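Local atomic coordinates of Hsp70/Hsp90 co-chaperone CNS1 (Saccharomyces cerevisiae, PDB entry 6HFM), a protein that acts as a co-chaperone of Hsp90 and Hsp70, binding both and stimulating the ATPase activity of the Hsp70 SSA1 but not that of Hsp90. Residues I21-P26 with L134-L139; G33-E38 with S45-P50; A51-P56 with L139-V144; F104-A109 with L162-V167. All coordinates share one frame; numbering follows the deposited sequence.

Contact 1 of 4, residues I21-P26 with L134-L139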
loop_
_atom_site.group_PDB
_atom_site.type_symbol
_atom_site.label_atom_id
_atom_site.label_comp_id
_atom_site.label_asym_id
_atom_site.label_seq_id
_atom_site.Cartn_x
_atom_site.Cartn_y
_atom_site.Cartn_z
ATOM N N ILE A 21 6.300 -9.351 2.421
ATOM C CA ILE A 21 5.620 -10.618 2.174
ATOM C C ILE A 21 5.606 -10.874 0.666
ATOM O O ILE A 21 5.075 -10.066 -0.093
ATOM C CB ILE A 21 4.163 -10.588 2.700
ATOM C CG1 ILE A 21 4.118 -10.364 4.227
ATOM C CG2 ILE A 21 3.409 -11.866 2.328
ATOM C CD1 ILE A 21 4.825 -11.402 5.067
ATOM N N LYS A 22 6.170 -12.006 0.243
ATOM C CA LYS A 22 6.118 -12.400 -1.165
ATOM C C LYS A 22 4.836 -13.184 -1.445
ATOM O O LYS A 22 4.413 -14.016 -0.625
ATOM C CB LYS A 22 7.365 -13.192 -1.553
ATOM C CG LYS A 22 8.603 -12.309 -1.552
ATOM C CD LYS A 22 9.882 -13.081 -1.786
ATOM C CE LYS A 22 11.073 -12.149 -1.653
ATOM N NZ LYS A 22 12.340 -12.805 -2.049
ATOM N N THR A 23 4.208 -12.886 -2.585
ATOM C CA THR A 23 2.967 -13.543 -3.006
ATOM C C THR A 23 3.238 -14.412 -4.228
ATOM O O THR A 23 4.232 -14.217 -4.935
ATOM C CB THR A 23 1.823 -12.531 -3.276
ATOM O OG1 THR A 23 2.100 -11.740 -4.436
ATOM C CG2 THR A 23 1.604 -11.628 -2.067
ATOM N N HIS A 24 2.370 -15.395 -4.458
ATOM C CA HIS A 24 2.608 -16.355 -5.548
ATOM C C HIS A 24 2.329 -15.765 -6.929
ATOM O O HIS A 24 3.028 -16.104 -7.891
ATOM C CB HIS A 24 1.882 -17.702 -5.332
ATOM C CG HIS A 24 0.390 -17.618 -5.218
ATOM N ND1 HIS A 24 -0.436 -17.379 -6.294
ATOM C CD2 HIS A 24 -0.429 -17.820 -4.155
ATOM C CE1 HIS A 24 -1.697 -17.398 -5.894
ATOM N NE2 HIS A 24 -1.719 -17.665 -4.600
ATOM N N SER A 25 1.347 -14.867 -7.020
ATOM C CA SER A 25 0.904 -14.333 -8.308
ATOM C C SER A 25 0.805 -12.803 -8.298
ATOM O O SER A 25 -0.281 -12.247 -8.478
ATOM C CB SER A 25 -0.432 -14.973 -8.680
ATOM O OG SER A 25 -0.282 -16.381 -8.779
ATOM N N PRO A 26 1.951 -12.119 -8.107
ATOM C CA PRO A 26 1.946 -10.656 -8.174
ATOM C C PRO A 26 1.566 -10.178 -9.576
ATOM O O PRO A 26 1.859 -10.863 -10.564
ATOM C CB PRO A 26 3.392 -10.284 -7.828
ATOM C CG PRO A 26 4.195 -11.468 -8.230
ATOM C CD PRO A 26 3.318 -12.641 -7.910
ATOM N N LEU A 134 5.048 -4.496 3.355
ATOM C CA LEU A 134 5.065 -4.448 1.902
ATOM C C LEU A 134 4.675 -5.829 1.368
ATOM O O LEU A 134 4.914 -6.858 2.016
ATOM C CB LEU A 134 6.451 -4.063 1.371
ATOM C CG LEU A 134 6.994 -2.667 1.694
ATOM C CD1 LEU A 134 8.399 -2.527 1.128
ATOM C CD2 LEU A 134 6.085 -1.585 1.145
ATOM N N PHE A 135 4.060 -5.830 0.185
ATOM C CA PHE A 135 3.748 -7.049 -0.549
ATOM C C PHE A 135 4.515 -6.992 -1.865
ATOM O O PHE A 135 4.314 -6.073 -2.656
ATOM C CB PHE A 135 2.232 -7.193 -0.741
ATOM C CG PHE A 135 1.514 -7.589 0.521
ATOM C CD1 PHE A 135 1.274 -8.927 0.811
ATOM C CD2 PHE A 135 1.133 -6.631 1.452
ATOM C CE1 PHE A 135 0.646 -9.299 1.994
ATOM C CE2 PHE A 135 0.512 -6.998 2.635
ATOM C CZ PHE A 135 0.270 -8.334 2.907
ATOM N N ASP A 136 5.436 -7.942 -2.065
ATOM C CA ASP A 136 6.293 -7.977 -3.257
ATOM C C ASP A 136 7.068 -6.659 -3.428
ATOM O O ASP A 136 7.190 -6.129 -4.534
ATOM C CB ASP A 136 5.442 -8.313 -4.489
ATOM C CG ASP A 136 4.614 -9.563 -4.282
ATOM O OD1 ASP A 136 5.220 -10.647 -4.131
ATOM O OD2 ASP A 136 3.365 -9.464 -4.262
ATOM N N ASN A 137 7.577 -6.147 -2.305
ATOM C CA ASN A 137 8.348 -4.895 -2.248
ATOM C C ASN A 137 7.591 -3.681 -2.788
ATOM O O ASN A 137 8.182 -2.767 -3.361
ATOM C CB ASN A 137 9.733 -5.059 -2.919
ATOM C CG ASN A 137 10.787 -5.631 -1.981
ATOM O OD1 ASN A 137 10.716 -5.484 -0.754
ATOM N ND2 ASN A 137 11.785 -6.274 -2.564
ATOM N N ALA A 138 6.278 -3.672 -2.563
ATOM C CA ALA A 138 5.407 -2.572 -2.971
ATOM C C ALA A 138 4.302 -2.343 -1.944
ATOM O O ALA A 138 3.893 -3.264 -1.225
ATOM C CB ALA A 138 4.804 -2.849 -4.341
ATOM N N LEU A 139 3.825 -1.104 -1.860
ATOM C CA LEU A 139 2.652 -0.792 -1.050
ATOM C C LEU A 139 1.417 -1.442 -1.664
ATOM O O LEU A 139 1.325 -1.586 -2.883
ATOM C CB LEU A 139 2.423 0.723 -0.964
ATOM C CG LEU A 139 3.481 1.540 -0.231
ATOM C CD1 LEU A 139 3.276 3.024 -0.499
ATOM C CD2 LEU A 139 3.464 1.225 1.262
#

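Contact 2 of 4, residues G33-E38 with S45-P50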
loop_
_atom_site.group_PDB
_atom_site.type_symbol
_atom_site.label_atom_id
_atom_site.label_comp_id
_atom_site.label_asym_id
_atom_site.label_seq_id
_atom_site.Cartn_x
_atom_site.Cartn_y
_atom_site.Cartn_z
ATOM N N GLY A 33 10.438 -5.054 -10.279
ATOM C CA GLY A 33 10.882 -5.022 -8.881
ATOM C C GLY A 33 11.572 -3.727 -8.480
ATOM O O GLY A 33 12.573 -3.752 -7.755
ATOM N N LYS A 34 11.026 -2.601 -8.938
ATOM C CA LYS A 34 11.636 -1.285 -8.714
ATOM C C LYS A 34 11.387 -0.777 -7.293
ATOM O O LYS A 34 10.306 -0.294 -6.976
ATOM C CB LYS A 34 11.104 -0.261 -9.718
ATOM C CG LYS A 34 11.583 -0.468 -11.147
ATOM C CD LYS A 34 10.993 0.596 -12.062
ATOM C CE LYS A 34 11.660 0.613 -13.429
ATOM N NZ LYS A 34 10.999 1.588 -14.343
ATOM N N ILE A 35 12.393 -0.921 -6.444
ATOM C CA ILE A 35 12.414 -0.322 -5.105
ATOM C C ILE A 35 13.847 0.163 -4.917
ATOM O O ILE A 35 14.789 -0.540 -5.290
ATOM C CB ILE A 35 11.966 -1.319 -3.992
ATOM C CG1 ILE A 35 12.036 -0.671 -2.596
ATOM C CG2 ILE A 35 12.772 -2.613 -4.034
ATOM C CD1 ILE A 35 11.329 -1.463 -1.509
ATOM N N ARG A 36 14.017 1.377 -4.396
ATOM C CA ARG A 36 15.358 1.967 -4.289
ATOM C C ARG A 36 15.426 3.110 -3.287
ATOM O O ARG A 36 14.414 3.738 -2.981
ATOM C CB ARG A 36 15.823 2.479 -5.663
ATOM C CG ARG A 36 15.106 3.725 -6.159
ATOM C CD ARG A 36 15.544 4.086 -7.573
ATOM N NE ARG A 36 15.443 5.526 -7.816
ATOM C CZ ARG A 36 14.306 6.193 -8.017
ATOM N NH1 ARG A 36 13.128 5.570 -8.008
ATOM N NH2 ARG A 36 14.344 7.506 -8.227
ATOM N N LEU A 37 16.638 3.357 -2.795
ATOM C CA LEU A 37 16.975 4.599 -2.105
ATOM C C LEU A 37 17.242 5.666 -3.157
ATOM O O LEU A 37 17.924 5.396 -4.151
ATOM C CB LEU A 37 18.222 4.411 -1.239
ATOM C CG LEU A 37 18.061 3.472 -0.039
ATOM C CD1 LEU A 37 19.419 3.026 0.495
ATOM C CD2 LEU A 37 17.243 4.138 1.056
ATOM N N GLU A 38 16.724 6.872 -2.927
ATOM C CA GLU A 38 16.903 7.988 -3.868
ATOM C C GLU A 38 18.384 8.229 -4.157
ATOM O O GLU A 38 18.769 8.435 -5.307
ATOM C CB GLU A 38 16.230 9.257 -3.347
ATOM C CG GLU A 38 16.081 10.342 -4.399
ATOM C CD GLU A 38 15.092 11.428 -4.011
ATOM O OE1 GLU A 38 14.594 12.109 -4.936
ATOM O OE2 GLU A 38 14.815 11.615 -2.800
ATOM N N SER A 45 18.524 8.660 2.765
ATOM C CA SER A 45 17.764 9.224 1.652
ATOM C C SER A 45 16.410 8.529 1.564
ATOM O O SER A 45 16.183 7.495 2.202
ATOM C CB SER A 45 18.542 9.125 0.335
ATOM O OG SER A 45 18.708 7.797 -0.112
ATOM N N GLN A 46 15.501 9.115 0.794
ATOM C CA GLN A 46 14.128 8.615 0.744
ATOM C C GLN A 46 14.056 7.267 0.037
ATOM O O GLN A 46 14.521 7.124 -1.091
ATOM C CB GLN A 46 13.203 9.618 0.054
ATOM C CG GLN A 46 13.069 10.927 0.811
ATOM C CD GLN A 46 12.316 11.990 0.034
ATOM O OE1 GLN A 46 11.296 11.712 -0.603
ATOM N NE2 GLN A 46 12.813 13.225 0.094
ATOM N N LEU A 47 13.507 6.278 0.735
ATOM C CA LEU A 47 13.131 5.002 0.138
ATOM C C LEU A 47 11.900 5.206 -0.743
ATOM O O LEU A 47 10.921 5.824 -0.323
ATOM C CB LEU A 47 12.846 3.971 1.227
ATOM C CG LEU A 47 12.555 2.536 0.784
ATOM C CD1 LEU A 47 13.716 1.921 0.018
ATOM C CD2 LEU A 47 12.198 1.672 1.986
ATOM N N ILE A 48 11.968 4.684 -1.966
ATOM C CA ILE A 48 10.920 4.859 -2.974
ATOM C C ILE A 48 10.442 3.466 -3.397
ATOM O O ILE A 48 11.258 2.635 -3.804
ATOM C CB ILE A 48 11.460 5.624 -4.197
ATOM C CG1 ILE A 48 11.921 7.030 -3.789
ATOM C CG2 ILE A 48 10.398 5.743 -5.281
ATOM C CD1 ILE A 48 12.848 7.696 -4.784
ATOM N N TYR A 49 9.132 3.226 -3.306
ATOM C CA TYR A 49 8.539 1.937 -3.701
ATOM C C TYR A 49 7.276 2.147 -4.538
ATOM O O TYR A 49 6.656 3.208 -4.459
ATOM C CB TYR A 49 8.239 1.029 -2.492
ATOM C CG TYR A 49 8.044 1.703 -1.140
ATOM C CD1 TYR A 49 7.056 2.659 -0.947
ATOM C CD2 TYR A 49 8.833 1.343 -0.035
ATOM C CE1 TYR A 49 6.874 3.271 0.286
ATOM C CE2 TYR A 49 8.650 1.942 1.203
ATOM C CZ TYR A 49 7.671 2.906 1.360
ATOM O OH TYR A 49 7.480 3.500 2.588
ATOM N N PRO A 50 6.888 1.135 -5.338
ATOM C CA PRO A 50 5.630 1.238 -6.065
ATOM C C PRO A 50 4.433 1.071 -5.131
ATOM O O PRO A 50 4.584 0.618 -3.991
ATOM C CB PRO A 50 5.699 0.070 -7.068
ATOM C CG PRO A 50 7.037 -0.571 -6.886
ATOM C CD PRO A 50 7.481 -0.196 -5.512
HETATM O O HOH W 1 16.451 11.607 -0.554
#

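Contact 3 of 4, residues A51-P56 with L139-V144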
loop_
_atom_site.group_PDB
_atom_site.type_symbol
_atom_site.label_atom_id
_atom_site.label_comp_id
_atom_site.label_asym_id
_atom_site.label_seq_id
_atom_site.Cartn_x
_atom_site.Cartn_y
_atom_site.Cartn_z
ATOM N N ALA A 51 3.251 1.420 -5.633
ATOM C CA ALA A 51 1.996 1.233 -4.903
ATOM C C ALA A 51 0.893 0.673 -5.789
ATOM O O ALA A 51 0.684 1.142 -6.918
ATOM C CB ALA A 51 1.539 2.543 -4.284
ATOM N N LEU A 52 0.197 -0.341 -5.268
ATOM C CA LEU A 52 -1.067 -0.812 -5.815
ATOM C C LEU A 52 -2.182 -0.202 -4.975
ATOM O O LEU A 52 -2.193 -0.354 -3.750
ATOM C CB LEU A 52 -1.145 -2.339 -5.762
ATOM C CG LEU A 52 -0.206 -3.090 -6.702
ATOM C CD1 LEU A 52 -0.187 -4.573 -6.368
ATOM C CD2 LEU A 52 -0.611 -2.891 -8.156
ATOM N N ILE A 53 -3.112 0.497 -5.630
ATOM C CA ILE A 53 -4.229 1.145 -4.944
ATOM C C ILE A 53 -5.501 0.445 -5.406
ATOM O O ILE A 53 -5.903 0.582 -6.556
ATOM C CB ILE A 53 -4.279 2.670 -5.211
ATOM C CG1 ILE A 53 -2.944 3.328 -4.807
ATOM C CG2 ILE A 53 -5.423 3.324 -4.446
ATOM C CD1 ILE A 53 -2.020 3.592 -5.970
ATOM N N MET A 54 -6.111 -0.315 -4.499
ATOM C CA MET A 54 -7.271 -1.148 -4.807
ATOM C C MET A 54 -8.555 -0.403 -4.455
ATOM O O MET A 54 -8.643 0.222 -3.398
ATOM C CB MET A 54 -7.229 -2.455 -4.003
ATOM C CG MET A 54 -5.889 -3.182 -3.988
ATOM S SD MET A 54 -5.230 -3.538 -5.626
ATOM C CE MET A 54 -6.469 -4.665 -6.258
ATOM N N TYR A 55 -9.546 -0.483 -5.344
ATOM C CA TYR A 55 -10.896 0.024 -5.087
ATOM C C TYR A 55 -11.844 -1.175 -5.172
ATOM O O TYR A 55 -12.516 -1.367 -6.192
ATOM C CB TYR A 55 -11.275 1.103 -6.111
ATOM C CG TYR A 55 -10.249 2.201 -6.280
ATOM C CD1 TYR A 55 -10.173 3.263 -5.374
ATOM C CD2 TYR A 55 -9.354 2.188 -7.349
ATOM C CE1 TYR A 55 -9.238 4.276 -5.529
ATOM C CE2 TYR A 55 -8.421 3.198 -7.513
ATOM C CZ TYR A 55 -8.361 4.237 -6.599
ATOM O OH TYR A 55 -7.428 5.236 -6.752
ATOM N N PRO A 56 -11.892 -2.003 -4.108
ATOM C CA PRO A 56 -12.619 -3.284 -4.198
ATOM C C PRO A 56 -14.123 -3.162 -4.470
ATOM O O PRO A 56 -14.684 -4.024 -5.161
ATOM C CB PRO A 56 -12.345 -3.952 -2.840
ATOM C CG PRO A 56 -11.884 -2.855 -1.938
ATOM C CD PRO A 56 -11.197 -1.858 -2.816
ATOM N N LEU A 139 3.825 -1.104 -1.860
ATOM C CA LEU A 139 2.652 -0.792 -1.050
ATOM C C LEU A 139 1.417 -1.442 -1.664
ATOM O O LEU A 139 1.325 -1.586 -2.883
ATOM C CB LEU A 139 2.423 0.723 -0.964
ATOM C CG LEU A 139 3.481 1.540 -0.231
ATOM C CD1 LEU A 139 3.276 3.024 -0.499
ATOM C CD2 LEU A 139 3.464 1.225 1.262
ATOM N N LYS A 140 0.492 -1.852 -0.807
ATOM C CA LYS A 140 -0.848 -2.266 -1.223
ATOM C C LYS A 140 -1.840 -1.606 -0.268
ATOM O O LYS A 140 -1.785 -1.834 0.939
ATOM C CB LYS A 140 -0.986 -3.791 -1.197
ATOM C CG LYS A 140 -2.364 -4.309 -1.603
ATOM C CD LYS A 140 -2.372 -5.809 -1.890
ATOM C CE LYS A 140 -1.980 -6.673 -0.692
ATOM N NZ LYS A 140 -2.867 -6.598 0.508
ATOM N N ILE A 141 -2.713 -0.761 -0.811
ATOM C CA ILE A 141 -3.723 -0.058 -0.010
ATOM C C ILE A 141 -5.099 -0.292 -0.626
ATOM O O ILE A 141 -5.217 -0.542 -1.835
ATOM C CB ILE A 141 -3.407 1.461 0.168
ATOM C CG1 ILE A 141 -3.615 2.265 -1.115
ATOM C CG2 ILE A 141 -1.985 1.649 0.684
ATOM C CD1 ILE A 141 -3.604 3.767 -0.895
ATOM N N TYR A 142 -6.120 -0.223 0.224
ATOM C CA TYR A 142 -7.514 -0.364 -0.183
ATOM C C TYR A 142 -8.231 0.936 0.137
ATOM O O TYR A 142 -8.255 1.364 1.289
ATOM C CB TYR A 142 -8.181 -1.539 0.558
ATOM C CG TYR A 142 -7.484 -2.869 0.337
ATOM C CD1 TYR A 142 -7.863 -3.717 -0.701
ATOM C CD2 TYR A 142 -6.413 -3.259 1.146
ATOM C CE1 TYR A 142 -7.210 -4.929 -0.923
ATOM C CE2 TYR A 142 -5.760 -4.468 0.941
ATOM C CZ TYR A 142 -6.153 -5.296 -0.095
ATOM O OH TYR A 142 -5.488 -6.485 -0.293
ATOM N N ILE A 143 -8.813 1.567 -0.885
ATOM C CA ILE A 143 -9.579 2.800 -0.702
ATOM C C ILE A 143 -11.060 2.436 -0.780
ATOM O O ILE A 143 -11.533 1.944 -1.808
ATOM C CB ILE A 143 -9.155 3.880 -1.726
ATOM C CG1 ILE A 143 -7.733 4.353 -1.389
ATOM C CG2 ILE A 143 -10.128 5.056 -1.717
ATOM C CD1 ILE A 143 -7.139 5.379 -2.336
ATOM N N VAL A 144 -11.771 2.639 0.331
ATOM C CA VAL A 144 -13.182 2.236 0.463
ATOM C C VAL A 144 -13.984 3.366 1.115
ATOM O O VAL A 144 -13.598 3.859 2.164
ATOM C CB VAL A 144 -13.321 0.958 1.327
ATOM C CG1 VAL A 144 -14.777 0.503 1.407
ATOM C CG2 VAL A 144 -12.464 -0.167 0.756
#

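Contact 4 of 4, residues F104-A109 with L162-V167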
loop_
_atom_site.group_PDB
_atom_site.type_symbol
_atom_site.label_atom_id
_atom_site.label_comp_id
_atom_site.label_asym_id
_atom_site.label_seq_id
_atom_site.Cartn_x
_atom_site.Cartn_y
_atom_site.Cartn_z
ATOM N N PHE A 104 -7.371 1.346 4.037
ATOM C CA PHE A 104 -7.034 0.131 4.773
ATOM C C PHE A 104 -5.788 -0.529 4.197
ATOM O O PHE A 104 -5.498 -0.414 3.005
ATOM C CB PHE A 104 -8.210 -0.850 4.781
ATOM C CG PHE A 104 -9.443 -0.298 5.433
ATOM C CD1 PHE A 104 -9.618 -0.392 6.805
ATOM C CD2 PHE A 104 -10.414 0.347 4.677
ATOM C CE1 PHE A 104 -10.741 0.136 7.416
ATOM C CE2 PHE A 104 -11.545 0.874 5.281
ATOM C CZ PHE A 104 -11.708 0.769 6.655
ATOM N N MET A 105 -5.032 -1.186 5.074
ATOM C CA MET A 105 -3.870 -1.973 4.685
ATOM C C MET A 105 -3.903 -3.311 5.404
ATOM O O MET A 105 -4.398 -3.407 6.531
ATOM C CB MET A 105 -2.579 -1.223 5.018
ATOM C CG MET A 105 -2.442 0.082 4.239
ATOM S SD MET A 105 -0.983 1.079 4.617
ATOM C CE MET A 105 0.267 0.159 3.735
ATOM N N GLU A 106 -3.382 -4.336 4.737
ATOM C CA GLU A 106 -3.321 -5.681 5.296
ATOM C C GLU A 106 -2.166 -5.778 6.296
ATOM O O GLU A 106 -1.096 -5.202 6.073
ATOM C CB GLU A 106 -3.155 -6.702 4.170
ATOM C CG GLU A 106 -3.230 -8.158 4.603
ATOM C CD GLU A 106 -3.135 -9.141 3.443
ATOM O OE1 GLU A 106 -3.457 -8.771 2.287
ATOM O OE2 GLU A 106 -2.759 -10.306 3.695
ATOM N N THR A 107 -2.381 -6.506 7.393
ATOM C CA THR A 107 -1.338 -6.721 8.403
ATOM C C THR A 107 -0.663 -8.077 8.201
ATOM O O THR A 107 -1.124 -8.899 7.406
ATOM C CB THR A 107 -1.912 -6.647 9.834
ATOM O OG1 THR A 107 -2.868 -7.696 10.031
ATOM C CG2 THR A 107 -2.574 -5.306 10.088
ATOM N N LYS A 108 0.420 -8.329 8.930
ATOM C CA LYS A 108 1.113 -9.615 8.826
ATOM C C LYS A 108 0.188 -10.785 9.195
ATOM O O LYS A 108 0.294 -11.859 8.615
ATOM C CB LYS A 108 2.383 -9.647 9.690
ATOM C CG LYS A 108 3.297 -10.819 9.345
ATOM C CD LYS A 108 4.580 -10.833 10.154
ATOM C CE LYS A 108 5.371 -12.101 9.879
ATOM N NZ LYS A 108 6.617 -12.165 10.692
ATOM N N ALA A 109 -0.731 -10.557 10.136
ATOM C CA ALA A 109 -1.713 -11.574 10.530
ATOM C C ALA A 109 -2.756 -11.900 9.450
ATOM O O ALA A 109 -3.456 -12.903 9.560
ATOM C CB ALA A 109 -2.416 -11.147 11.812
ATOM N N LEU A 162 -4.255 -14.994 3.290
ATOM C CA LEU A 162 -3.054 -15.774 3.598
ATOM C C LEU A 162 -2.698 -16.752 2.466
ATOM O O LEU A 162 -1.515 -17.021 2.228
ATOM C CB LEU A 162 -3.211 -16.502 4.936
ATOM C CG LEU A 162 -3.353 -15.593 6.168
ATOM C CD1 LEU A 162 -3.724 -16.425 7.387
ATOM C CD2 LEU A 162 -2.099 -14.773 6.442
ATOM N N GLU A 163 -3.714 -17.233 1.750
ATOM C CA GLU A 163 -3.516 -18.134 0.603
ATOM C C GLU A 163 -2.892 -17.458 -0.632
ATOM O O GLU A 163 -2.377 -18.148 -1.510
ATOM C CB GLU A 163 -4.834 -18.830 0.236
ATOM C CG GLU A 163 -5.192 -19.950 1.204
ATOM C CD GLU A 163 -6.614 -20.472 1.056
ATOM O OE1 GLU A 163 -7.382 -19.961 0.210
ATOM O OE2 GLU A 163 -6.963 -21.409 1.806
ATOM N N ARG A 164 -2.931 -16.124 -0.694
ATOM C CA ARG A 164 -2.180 -15.365 -1.714
ATOM C C ARG A 164 -0.650 -15.420 -1.546
ATOM O O ARG A 164 0.085 -15.121 -2.496
ATOM C CB ARG A 164 -2.617 -13.889 -1.739
ATOM C CG ARG A 164 -4.045 -13.651 -2.206
ATOM C CD ARG A 164 -4.282 -12.197 -2.591
ATOM N NE ARG A 164 -4.257 -11.283 -1.446
ATOM C CZ ARG A 164 -5.298 -10.978 -0.664
ATOM N NH1 ARG A 164 -6.507 -11.516 -0.855
ATOM N NH2 ARG A 164 -5.121 -10.126 0.345
ATOM N N ARG A 165 -0.177 -15.793 -0.358
ATOM C CA ARG A 165 1.242 -15.718 -0.004
ATOM C C ARG A 165 1.991 -16.978 -0.419
ATOM O O ARG A 165 1.386 -18.046 -0.563
ATOM C CB ARG A 165 1.395 -15.481 1.499
ATOM C CG ARG A 165 0.631 -14.256 1.993
ATOM C CD ARG A 165 0.848 -13.990 3.467
ATOM N NE ARG A 165 0.089 -12.814 3.889
ATOM C CZ ARG A 165 0.154 -12.240 5.089
ATOM N NH1 ARG A 165 0.959 -12.716 6.037
ATOM N NH2 ARG A 165 -0.595 -11.177 5.342
ATOM N N SER A 166 3.303 -16.847 -0.607
ATOM C CA SER A 166 4.159 -17.978 -0.981
ATOM C C SER A 166 4.304 -19.009 0.137
ATOM O O SER A 166 4.285 -20.215 -0.131
ATOM C CB SER A 166 5.542 -17.490 -1.411
ATOM O OG SER A 166 5.445 -16.751 -2.610
ATOM N N VAL A 167 4.460 -18.538 1.375
ATOM C CA VAL A 167 4.645 -19.436 2.530
ATOM C C VAL A 167 3.506 -19.264 3.541
ATOM O O VAL A 167 3.304 -20.100 4.426
ATOM C CB VAL A 167 6.057 -19.264 3.145
ATOM C CG1 VAL A 167 6.270 -17.894 3.790
ATOM C CG2 VAL A 167 6.408 -20.399 4.097
ATOM O OXT VAL A 167 2.728 -18.307 3.476
HETATM O O HOH W 2 -1.659 -11.690 1.757
#

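Contact 1 of 4, residues I21-P26 with L134-L139
Ile21 pairs with Phe135 in a short parallel bridge, the two-stranded sheet formed by strands 20-21 and 134-135. Ile21 N donates to Leu134 O at 2.9 Å. Ile21 O in turn accepts from Asp136 N, also at 2.9 Å. The side chains of Ile21 and Phe135 lie side by side and point the same way. CB and CG2 of Ile21 meet the CD1-CE1 side of the ring, with CG2 3.8 Å from CE1. CG2 reaches the ring because it stands anti to the backbone N, with CG1 beside that N (chi1 -62°). Lys22 passes Asp136 with its backbone, CA lying 3.6 Å from OD1. Thr23 is gripped twice by the Asp136 carboxylate. Its N-H points almost straight at OD1, 2.9 Å away with an angle of 171° at the hydrogen. Its OG1 donates to the syn lone pair of Asp136 OD2 at 2.6 Å. The methyl CG2 of Thr23 sits at the edge of the Phe135 ring, 4.0 Å from CD1. Further on, Pro26 rests CB against Asp136 OD2 at 3.7 Å. Asp136 and Asn137 both have positive phi, and the chain turns here between strands 134-135 and 139-145. The two bonds from Thr23 fix the rotation of the Asp136 carboxylate and tie this turn to the loop that follows strand 20-21. They would probably also favour the charged form of the acid.

Contact 2 of 4, residues G33-E38 with S45-P50
This contact is a beta hairpin, in which strand 36-37 runs antiparallel to the start of strand 47-55 at the edge of the mixed sheet. Arg36 and Ile48 form a hydrogen-bonded pair. Arg36 N donates to Ile48 O at 3.1 Å, and Ile48 N returns a bond to Arg36 O at 2.8 Å. A third bond runs from Glu38 N to Gln46 O. Leu37 and Leu47 are the non-hydrogen-bonded pair. Their side chains share a face of the hairpin that packs on helix 4-15. Ile35 packs against Leu47 and Tyr49 of strand 47-55. Its CG1 stands anti to the backbone N (chi1 178°) and is 4.0 Å from Leu47 CD1, while CD1 meets the edge of the Tyr49 ring, 4.0 Å from CD2. An alanine at Ile35 would probably leave a gap between Leu47 CD1 and the Tyr49 ring edge, which would lose their neighbour. On the other face, Arg36 and Ile48 lie side by side. Ile48 CD1 sits over one face of the guanidinium, 3.5 Å above its plane and toward the rim. Arg36 NH1 is held by a salt bridge to Glu66 of strand 60-68. Near the turn, the Glu38 and Gln46 side chains run alongside each other, and Gln46 OE1 is hydrogen-bonded to Ser68 OG. A water donates to Glu38 OE2 at 2.8 Å and accepts from Gln46 N at 3.0 Å.

Contact 3 of 4, residues A51-P56 with L139-V144
Leu52 and Met54 carry the backbone bonding between strands 51-55 and 139-144, which run parallel at 14°. Leu52 N donates to Leu139 O, and Leu52 O accepts from Ile141 N. Met54 repeats the pattern, with its N to Ile141 O and its O taking Ile143 N at 2.9 Å. In this regular parallel ladder, CA-H groups of Ala51, Lys140 and Tyr142 add contacts to the same carbonyl oxygens.

Apolar side chains meet on both faces. On one, Ala51 CB meets Leu139 CB at 3.9 Å. Ile53 and Ile141 lie side by side. Ile141 CG1, between its backbone N and carbonyl carbon (chi1 72°), meets both CG1 and CG2 of Ile53 at 3.9 Å. Ile53 CG2 is pressed tightly on Ile143 CD1 at 3.4 Å. Tyr55 CE1 touches Ile143 CB. On the other face, Met54 CB lies 3.6 Å from Tyr142 CD1.

One polar bond lies within a strand: Lys140 NZ donates to Tyr142 OH at 2.7 Å and forms a salt bridge with Glu106 of strand 101-106.

The pair forms the middle of the mixed sheet, flanked by strands 60-68 and 101-106. Helix 73-82 covers the Ile53 and Ile141 face, while Trp152 and Trp156 meet the Tyr142 ring.

Contact 4 of 4, residues F104-A109 with L162-V167
Glu106, at the end of strand 101-106, joins Arg164 and Arg165 of the C-terminal tail in a salt-bridge network. The two arginines meet the carboxylate in different ways. Arg165 comes tip to tip with Glu106, and their planes are only 24° apart. Its NH2 meets Glu106 OE2 on its anti side, out of the carboxylate plane, at 2.9 Å. Arg164 crosses obliquely, with its guanidinium plane 85° from the carboxylate. Its NH2 gives OE1 a weak, bent bond of 2.9 Å. OE1 has a second positive partner in Lys140, so the carboxylate has three positive partners, which would probably keep it ionised. Glu106 reaches them on an extended side chain, with CG anti to the backbone N (chi1 -174°). The Arg165 side chain is also extended, and its guanidinium edge collects backbone oxygens. NH2 donates to Thr107 O at 3.1 Å and NH1 to Lys108 O at 2.8 Å. An alanine at Arg165 would probably leave these two carbonyls without their mates and Glu106 OE2 without its ion-pair partner, weakening the hold of the tail on residues 106-108. Leu162 CD2 lies over the centre of one guanidinium face of Arg165, 3.6 Å above the plane, and also touches Ala109 O at 3.9 Å. A water links the two side chains, donating to Glu106 OE2 at 2.6 Å and accepting from Arg165 NE.

In the fold
All four contacts belong to the C-terminal wheel-domain piece of Cns1. Contacts 2 and 3 follow each other along strand 47-55, and their centres are 19 Å apart. Contact 3 is the most central, about 6 Å from the chain centre. Contact 1 shares Leu139 with it, and Leu139 N is probably hydrogen-bonded to Pro50 O. Lys140 joins contacts 3 and 4 by its salt bridge to Glu106. The centres of contacts 1 and 4 are about 9 Å apart, and there His24 N meets Arg164 O. Contacts 1, 3 and 4 interleave along the chain: the first segments of all four come before residues 134-139. A loop from early in the chain and the C-terminal tail thus meet beside the mixed sheet.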